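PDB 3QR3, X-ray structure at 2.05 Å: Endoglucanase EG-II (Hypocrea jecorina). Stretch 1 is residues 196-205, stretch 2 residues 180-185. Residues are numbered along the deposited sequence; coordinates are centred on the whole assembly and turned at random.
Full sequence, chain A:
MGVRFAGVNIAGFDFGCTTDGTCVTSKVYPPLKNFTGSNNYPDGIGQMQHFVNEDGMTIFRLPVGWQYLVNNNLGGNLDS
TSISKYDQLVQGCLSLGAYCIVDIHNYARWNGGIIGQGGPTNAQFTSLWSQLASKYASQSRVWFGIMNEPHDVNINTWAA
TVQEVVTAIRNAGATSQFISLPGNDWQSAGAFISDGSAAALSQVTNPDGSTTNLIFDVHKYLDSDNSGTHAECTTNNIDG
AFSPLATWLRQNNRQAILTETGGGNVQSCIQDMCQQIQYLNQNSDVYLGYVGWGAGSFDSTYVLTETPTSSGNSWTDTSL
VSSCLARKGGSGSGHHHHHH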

# COMPACT_ATOMS: atom_id res chain seq x y z
N GLY A 196 -12.23 -14.63 8.18
CA GLY A 196 -12.39 -15.50 7.03
C GLY A 196 -11.71 -15.03 5.75
O GLY A 196 -11.80 -15.69 4.73
N SER A 197 -11.02 -13.90 5.82
CA SER A 197 -10.33 -13.35 4.65
C SER A 197 -9.18 -14.25 4.20
O SER A 197 -8.99 -14.50 3.02
CB SER A 197 -9.78 -11.94 4.95
OG SER A 197 -10.82 -11.01 5.17
N ALA A 198 -8.38 -14.71 5.16
CA ALA A 198 -7.27 -15.59 4.84
C ALA A 198 -7.75 -16.81 4.05
O ALA A 198 -7.21 -17.12 2.98
CB ALA A 198 -6.54 -16.02 6.12
N ALA A 199 -8.79 -17.47 4.54
CA ALA A 199 -9.27 -18.69 3.87
C ALA A 199 -9.81 -18.39 2.48
O ALA A 199 -9.46 -19.06 1.50
CB ALA A 199 -10.32 -19.40 4.72
N ALA A 200 -10.66 -17.37 2.38
CA ALA A 200 -11.25 -17.03 1.09
C ALA A 200 -10.17 -16.64 0.06
O ALA A 200 -10.18 -17.10 -1.07
CB ALA A 200 -12.27 -15.90 1.24
N LEU A 201 -9.24 -15.78 0.47
CA LEU A 201 -8.21 -15.30 -0.45
C LEU A 201 -7.18 -16.37 -0.80
O LEU A 201 -6.51 -16.28 -1.84
CB LEU A 201 -7.53 -14.05 0.11
CG LEU A 201 -8.45 -12.84 0.20
CD1 LEU A 201 -7.79 -11.72 1.01
CD2 LEU A 201 -8.86 -12.36 -1.19
N SER A 202 -7.04 -17.37 0.06
CA SER A 202 -6.13 -18.48 -0.22
C SER A 202 -6.52 -19.27 -1.48
O SER A 202 -5.70 -20.01 -2.02
CB SER A 202 -6.05 -19.44 0.98
OG SER A 202 -5.30 -18.85 2.03
N GLN A 203 -7.76 -19.10 -1.94
CA GLN A 203 -8.27 -19.86 -3.09
C GLN A 203 -7.94 -19.17 -4.41
O GLN A 203 -8.16 -19.73 -5.48
CB GLN A 203 -9.78 -20.07 -2.97
CG GLN A 203 -10.26 -20.50 -1.58
CD GLN A 203 -9.44 -21.65 -0.99
OE1 GLN A 203 -9.10 -22.60 -1.69
NE2 GLN A 203 -9.13 -21.56 0.30
N VAL A 204 -7.43 -17.94 -4.33
CA VAL A 204 -7.12 -17.16 -5.53
C VAL A 204 -5.84 -17.70 -6.16
O VAL A 204 -4.87 -17.95 -5.46
CB VAL A 204 -6.97 -15.65 -5.19
CG1 VAL A 204 -6.50 -14.85 -6.40
CG2 VAL A 204 -8.29 -15.10 -4.67
N THR A 205 -5.83 -17.89 -7.47
CA THR A 205 -4.66 -18.42 -8.14
C THR A 205 -4.37 -17.69 -9.44
O THR A 205 -5.25 -17.05 -10.00
CB THR A 205 -4.85 -19.92 -8.53
OG1 THR A 205 -5.94 -20.05 -9.46
CG2 THR A 205 -5.09 -20.79 -7.29
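Stretch 2 (180-185) SLPGND

A short helix often packs on the end of a strand by presenting one side of its surface, and residues spaced three or four apart then meet successive residues of the strand. The pairing in endoglucanase EG-II is a compact example. Ser-197, Leu-201 and Val-204 all direct their CA-to-CB bonds toward residues 180-185, whereas Ala-198 and Ser-202 point away from them. The register runs backwards: Leu-201 lies nearest Leu-181, with CA atoms 6.7 Å apart, and Ser-197 lies nearest Gly-183, where the CA-CA distance falls to 5.0 Å. The later stretch is thus met in reverse order as the earlier one advances, and the backbones draw closer toward the start of the helix.

The second stretch enters as an extended strand that began earlier in the chain. Ser-180, with phi/psi of -80/142, makes no contact with the helix, and its hydroxyl is hydrogen-bonded elsewhere in the structure. Leu-181, still extended at -114/103, has its CA-to-CB bond directed toward the other stretch and supplies the main apolar contact. Its CB lies 4.3 Å from Leu-201 CD1, its CD2 lies 4.1 Å from Val-204 CG1, and its CD1 approaches the carbonyl O of Leu-201 to 3.8 Å. That same carbonyl accepts a hydrogen bond from Val-204 N at 3.1 Å, closing the type I turn that brings Val-204 back to Leu-181.

Pro-182, at -95/140, points its CB away, as alternation along an extended chain would lead one to expect. It meets the helix through its backbone instead, its carbonyl O resting 3.5 Å from Leu-201 CD1. Gly-183 follows at -103/-171 and accounts for the close approach: its CA is 3.7 Å from Leu-201 CD1 and 3.6 Å from Ser-197 OG. A CB built here would point toward the helix and fall 2.6 Å from Ser-197 CB, a clash, so the absence of a side chain is what lets the two backbones come this near.

At Asn-184 the contact changes from packing to polar pairing. Its backbone N donates a hydrogen bond to Ser-197 OG, 2.9 Å away, with a nearly straight N-H...O angle of 168°. Its CB, directed sideways, lies 3.5 Å from the same OG, while its amide group is hydrogen-bonded elsewhere in the structure. Asp-185, at 53/46, leaves the extended conformation and makes no contact with the helix. Altogether the pairing buries 273 Å², summed over both sides, with the two leucines contributing the largest shares.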

# COMPACT_ATOMS: atom_id res chain seq x y z
N SER A 180 -0.95 -8.00 -4.67
CA SER A 180 -1.51 -8.02 -3.32
C SER A 180 -2.89 -8.65 -3.27
O SER A 180 -3.71 -8.41 -4.17
CB SER A 180 -1.65 -6.60 -2.79
OG SER A 180 -0.40 -6.00 -2.56
N LEU A 181 -3.16 -9.41 -2.22
CA LEU A 181 -4.51 -9.90 -1.94
C LEU A 181 -5.01 -9.26 -0.63
O LEU A 181 -4.59 -9.65 0.46
CB LEU A 181 -4.51 -11.43 -1.81
CG LEU A 181 -3.87 -12.22 -2.96
CD1 LEU A 181 -3.90 -13.72 -2.69
CD2 LEU A 181 -4.55 -11.89 -4.30
N PRO A 182 -5.89 -8.25 -0.73
CA PRO A 182 -6.36 -7.57 0.49
C PRO A 182 -7.67 -8.13 1.04
O PRO A 182 -8.60 -8.42 0.28
CB PRO A 182 -6.56 -6.14 0.01
CG PRO A 182 -7.09 -6.34 -1.42
CD PRO A 182 -6.38 -7.58 -1.95
N GLY A 183 -7.75 -8.24 2.37
CA GLY A 183 -8.93 -8.79 3.02
C GLY A 183 -9.83 -7.75 3.66
O GLY A 183 -9.64 -6.54 3.49
N ASN A 184 -10.82 -8.24 4.42
CA ASN A 184 -11.84 -7.41 5.07
C ASN A 184 -11.31 -6.68 6.31
O ASN A 184 -10.11 -6.73 6.61
CB ASN A 184 -13.01 -8.31 5.48
CG ASN A 184 -14.37 -7.73 5.12
OD1 ASN A 184 -14.50 -6.58 4.68
ND2 ASN A 184 -15.40 -8.54 5.29
N ASP A 185 -12.20 -6.02 7.04
CA ASP A 185 -11.83 -5.33 8.27
C ASP A 185 -10.66 -4.35 8.08
O ASP A 185 -9.73 -4.33 8.87
CB ASP A 185 -11.50 -6.33 9.37
CG ASP A 185 -12.75 -6.92 10.02
OD1 ASP A 185 -13.45 -6.18 10.74
OD2 ASP A 185 -13.01 -8.12 9.79